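Local coordinates for Es1 family protein (Ehrlichia chaffeensis, PDB 3L3B) that is of unproven function but belongs to the DJ-1/PfpI family, with an amidotransferase-like domain, and probably acts in isoprenoid biosynthesis, at residues I103-F108 / V144-N149; L24-I29 / F108-I113. All coordinates share one frame; numbering follows the deposited sequence.

Contact 1. Residues I103-F108 / V144-N149; sequences IRVEEF and VREFYN
F147, on helix 138-149, reaches across to the loop that leads into strand 110-113, and V105 sets a methyl over one face of its ring. The CG1 methyl of V105 sits 3.8 Å from the centroid of the F147 ring and only 3° off the ring normal, a CH-pi contact centred on the ring. V105 points CG1 away from its own backbone N (chi1 170°), which sets this methyl over the phenyl and turns the other branch toward the helix; there V105 CG2 is 3.8 Å from both F147 CE2 and E146 CB. The rim of the phenyl is held at two places: I103 CD1 lies in the ring plane, 3.9 Å from F147 CE2, while F108 CB approaches F147 CE1 at 3.8 Å. No hydrogen bond links the two segments, and the grip is wholly apolar. E107 N to R104 O and F108 N to V105 O close the short 3-10 turn that presents V105. K152 NZ bonds to the carbonyl oxygens of V105 and F108, tying the turn to the chain just beyond the helix. F147 also packs on A27 of strand 24-29 and I154 of strand 154-157, so the loop and helix 138-149 meet over the face of the central sheet, with the F147 ring directed onto it.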
# COMPACT_ATOMS: atom_id res chain seq x y z
N ILE B 103 18.97 -11.81 -6.81
CA ILE B 103 18.26 -12.79 -6.00
C ILE B 103 19.04 -14.09 -5.87
O ILE B 103 19.53 -14.62 -6.85
CB ILE B 103 16.85 -13.09 -6.55
CG1 ILE B 103 16.03 -13.94 -5.59
CG2 ILE B 103 16.89 -13.76 -7.91
CD1 ILE B 103 14.50 -13.65 -5.70
N ARG B 104 19.15 -14.58 -4.64
CA ARG B 104 19.78 -15.86 -4.32
C ARG B 104 18.65 -16.75 -3.78
O ARG B 104 18.22 -16.61 -2.63
CB ARG B 104 20.94 -15.65 -3.30
N VAL B 105 18.17 -17.66 -4.62
CA VAL B 105 16.91 -18.36 -4.35
C VAL B 105 17.04 -19.31 -3.15
O VAL B 105 16.08 -19.49 -2.38
CB VAL B 105 16.41 -19.08 -5.63
CG1 VAL B 105 15.23 -20.05 -5.34
CG2 VAL B 105 16.05 -18.04 -6.69
N GLU B 106 18.26 -19.84 -2.96
CA GLU B 106 18.58 -20.67 -1.79
C GLU B 106 18.35 -19.95 -0.45
O GLU B 106 18.14 -20.59 0.57
CB GLU B 106 20.03 -21.19 -1.87
N GLU B 107 18.34 -18.62 -0.44
CA GLU B 107 18.09 -17.87 0.81
C GLU B 107 16.62 -17.79 1.18
O GLU B 107 16.30 -17.30 2.27
CB GLU B 107 18.69 -16.45 0.74
CG GLU B 107 20.22 -16.45 0.60
CD GLU B 107 20.83 -15.04 0.46
OE1 GLU B 107 22.04 -14.96 0.14
OE2 GLU B 107 20.13 -14.02 0.68
N PHE B 108 15.73 -18.25 0.29
CA PHE B 108 14.29 -18.18 0.51
C PHE B 108 13.62 -19.55 0.48
O PHE B 108 14.13 -20.48 -0.13
CB PHE B 108 13.63 -17.25 -0.55
CG PHE B 108 14.21 -15.89 -0.59
CD1 PHE B 108 13.84 -14.94 0.32
CD2 PHE B 108 15.20 -15.57 -1.52
CE1 PHE B 108 14.40 -13.67 0.30
CE2 PHE B 108 15.78 -14.35 -1.55
CZ PHE B 108 15.38 -13.37 -0.63
N VAL B 144 11.50 -17.02 -11.35
CA VAL B 144 10.36 -17.86 -11.03
C VAL B 144 10.66 -19.34 -11.35
O VAL B 144 10.34 -20.17 -10.55
CB VAL B 144 9.06 -17.42 -11.72
CG1 VAL B 144 7.94 -18.32 -11.32
CG2 VAL B 144 8.66 -15.91 -11.38
N ARG B 145 11.30 -19.64 -12.50
CA ARG B 145 11.72 -21.01 -12.79
C ARG B 145 12.70 -21.55 -11.73
O ARG B 145 12.67 -22.75 -11.43
CB ARG B 145 12.38 -21.11 -14.19
CG ARG B 145 11.42 -20.82 -15.36
CD ARG B 145 10.72 -22.09 -15.74
NE ARG B 145 9.97 -22.04 -17.00
CZ ARG B 145 10.33 -22.62 -18.13
NH1 ARG B 145 9.51 -22.55 -19.18
NH2 ARG B 145 11.48 -23.29 -18.23
N GLU B 146 13.57 -20.70 -11.16
CA GLU B 146 14.49 -21.18 -10.13
C GLU B 146 13.74 -21.60 -8.89
O GLU B 146 14.05 -22.63 -8.29
CB GLU B 146 15.59 -20.18 -9.79
CG GLU B 146 16.75 -20.19 -10.75
CD GLU B 146 17.91 -19.36 -10.25
OE1 GLU B 146 18.71 -19.88 -9.46
OE2 GLU B 146 18.01 -18.17 -10.65
N PHE B 147 12.75 -20.82 -8.50
CA PHE B 147 11.88 -21.19 -7.37
C PHE B 147 11.14 -22.48 -7.73
O PHE B 147 11.10 -23.41 -6.93
CB PHE B 147 10.89 -20.09 -7.02
CG PHE B 147 11.43 -19.06 -6.05
CD1 PHE B 147 11.42 -19.30 -4.67
CD2 PHE B 147 12.01 -17.91 -6.51
CE1 PHE B 147 11.94 -18.38 -3.77
CE2 PHE B 147 12.54 -16.99 -5.62
CZ PHE B 147 12.49 -17.23 -4.24
N TYR B 148 10.57 -22.53 -8.92
CA TYR B 148 9.80 -23.73 -9.32
C TYR B 148 10.67 -24.96 -9.38
O TYR B 148 10.32 -26.03 -8.85
CB TYR B 148 9.09 -23.53 -10.66
CG TYR B 148 8.32 -24.74 -11.06
CD1 TYR B 148 7.12 -25.05 -10.45
CD2 TYR B 148 8.82 -25.61 -12.03
CE1 TYR B 148 6.42 -26.19 -10.81
CE2 TYR B 148 8.12 -26.77 -12.40
CZ TYR B 148 6.92 -27.03 -11.78
OH TYR B 148 6.24 -28.18 -12.09
N ASN B 149 11.84 -24.84 -9.99
CA ASN B 149 12.72 -26.03 -10.08
C ASN B 149 13.31 -26.46 -8.72
O ASN B 149 13.62 -27.60 -8.54
CB ASN B 149 13.82 -25.82 -11.12
CG ASN B 149 13.27 -25.80 -12.54
OD1 ASN B 149 13.71 -25.00 -13.37
ND2 ASN B 149 12.27 -26.65 -12.81

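Contact 2. Residues L24-I29 / F108-I113; sequences LNSAVI and FDMLVI
A27 sets its CB over the centre of the F108 ring, 4.0 Å from the centroid and 7° off the ring normal, a CH-pi contact on the sheet face that A27 shares with L111. F108 swings its ring to lie beside its own backbone N (chi1 -55°), which brings it back over strand 24-29. Further along this face, L111 CD1 inserts between A27 CB and I29 CD1, at 3.7 and 3.6 Å.

On the other face S26 and M110 meet side by side, with S26 OG 3.4 Å from M110 CG. The hydroxyl of S26 donates to A27 O from above the carbonyl plane, and V112 N reaches the same oxygen from the opposite face of that plane at 2.9 Å, so two donors grip A27 O. A27 N to M110 O and I29 N to V112 O continue the parallel ladder.

Just ahead of M110, D109 turns its carboxylate toward L24 and N25: D109 OD2 takes the N-H of N25 at 2.8 Å, nearly along the C-O axis, while D109 N returns a bond to N25 O. A water bonds to N25 ND2, but its link to D109 OD2 is too short to be more than doubtful.

L51, M231 and M235, from helices 41-53 and 221-238, cover the face bearing S26, M110 and V112. Strand 24-29 also bonds to strand 56-62 on its other edge, so these are central, parallel neighbours in the mixed, mostly parallel sheet of an alpha/beta/alpha sandwich, the flavodoxin-like architecture of the DJ-1/PfpI family.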
# COMPACT_ATOMS: atom_id res chain seq x y z
N LEU B 24 11.65 -18.90 8.40
CA LEU B 24 11.00 -18.79 7.06
C LEU B 24 11.22 -17.43 6.43
O LEU B 24 11.04 -16.40 7.07
CB LEU B 24 9.49 -19.04 7.13
CG LEU B 24 8.96 -20.42 7.54
CD1 LEU B 24 7.52 -20.62 7.10
CD2 LEU B 24 9.80 -21.53 6.97
N ASN B 25 11.59 -17.44 5.15
CA ASN B 25 11.81 -16.25 4.35
C ASN B 25 11.09 -16.33 3.01
O ASN B 25 11.07 -17.40 2.38
CB ASN B 25 13.28 -16.12 4.00
CG ASN B 25 14.12 -15.77 5.17
OD1 ASN B 25 14.18 -14.60 5.54
ND2 ASN B 25 14.78 -16.76 5.75
N SER B 26 10.57 -15.19 2.56
CA SER B 26 9.88 -15.09 1.26
C SER B 26 10.45 -13.99 0.41
O SER B 26 10.71 -12.90 0.91
CB SER B 26 8.41 -14.81 1.46
OG SER B 26 7.77 -14.83 0.21
N ALA B 27 10.64 -14.26 -0.88
CA ALA B 27 10.91 -13.20 -1.84
C ALA B 27 9.57 -12.62 -2.31
O ALA B 27 8.56 -13.34 -2.33
CB ALA B 27 11.71 -13.74 -3.04
N VAL B 28 9.55 -11.33 -2.63
CA VAL B 28 8.36 -10.67 -3.19
C VAL B 28 8.83 -9.92 -4.40
O VAL B 28 9.77 -9.12 -4.28
CB VAL B 28 7.69 -9.70 -2.17
CG1 VAL B 28 6.47 -8.93 -2.81
CG2 VAL B 28 7.29 -10.47 -0.90
N ILE B 29 8.20 -10.15 -5.55
CA ILE B 29 8.60 -9.50 -6.77
C ILE B 29 7.59 -8.40 -7.09
O ILE B 29 6.39 -8.63 -7.16
CB ILE B 29 8.76 -10.46 -7.95
CG1 ILE B 29 9.94 -11.41 -7.68
CG2 ILE B 29 9.01 -9.67 -9.22
CD1 ILE B 29 10.09 -12.61 -8.63
N PHE B 108 15.73 -18.25 0.29
CA PHE B 108 14.29 -18.18 0.51
C PHE B 108 13.62 -19.55 0.48
O PHE B 108 14.13 -20.48 -0.13
CB PHE B 108 13.63 -17.25 -0.55
CG PHE B 108 14.21 -15.89 -0.59
CD1 PHE B 108 13.84 -14.94 0.32
CD2 PHE B 108 15.20 -15.57 -1.52
CE1 PHE B 108 14.40 -13.67 0.30
CE2 PHE B 108 15.78 -14.35 -1.55
CZ PHE B 108 15.38 -13.37 -0.63
N ASP B 109 12.47 -19.63 1.15
CA ASP B 109 11.58 -20.78 1.14
C ASP B 109 10.43 -20.71 0.13
O ASP B 109 9.86 -21.75 -0.22
CB ASP B 109 10.95 -20.92 2.52
CG ASP B 109 11.96 -21.03 3.59
OD1 ASP B 109 12.57 -22.09 3.71
OD2 ASP B 109 12.16 -20.06 4.31
N MET B 110 10.09 -19.50 -0.32
CA MET B 110 8.92 -19.25 -1.15
C MET B 110 9.06 -17.89 -1.86
O MET B 110 9.92 -17.09 -1.51
CB MET B 110 7.65 -19.26 -0.29
CG MET B 110 7.60 -18.20 0.88
SD MET B 110 6.04 -18.20 1.88
CE MET B 110 5.04 -17.07 0.94
N LEU B 111 8.15 -17.64 -2.80
CA LEU B 111 8.07 -16.46 -3.62
C LEU B 111 6.63 -16.05 -3.68
O LEU B 111 5.76 -16.89 -3.83
CB LEU B 111 8.56 -16.79 -5.04
CG LEU B 111 8.41 -15.72 -6.10
CD1 LEU B 111 9.30 -14.51 -5.70
CD2 LEU B 111 8.71 -16.22 -7.46
N VAL B 112 6.36 -14.74 -3.51
CA VAL B 112 5.03 -14.19 -3.76
C VAL B 112 5.13 -13.07 -4.80
O VAL B 112 6.07 -12.25 -4.76
CB VAL B 112 4.31 -13.74 -2.47
CG1 VAL B 112 2.85 -13.39 -2.76
CG2 VAL B 112 4.38 -14.85 -1.43
N ILE B 113 4.21 -13.09 -5.76
CA ILE B 113 4.09 -12.10 -6.79
C ILE B 113 2.72 -11.40 -6.70
O ILE B 113 1.73 -11.91 -7.22
CB ILE B 113 4.22 -12.72 -8.18
CG1 ILE B 113 5.42 -13.68 -8.21
CG2 ILE B 113 4.40 -11.62 -9.19
CD1 ILE B 113 5.47 -14.63 -9.42
O HOH W 1 14.48 -19.69 4.84

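The two contacts lie about 9 Å apart, centre to centre, on the same side of the chain's centre, and share F108, where the loop after strand 97-99 runs into strand 110-113. Along the chain their segments alternate: 24-29, 103-108, 108-113, then 144-149. Contact 2 joins two neighbouring strands of the central sheet, and contact 1 sets helix 138-149 and the loop that leads into strand 110-113 over one face of it. F147 bridges them, its CZ 3.8 Å from A27 CB and its CG 3.8 Å from L111 CB. On this face, side chains of both contacts meet in one apolar layer; the opposite face packs against helices 41-53 and 221-238.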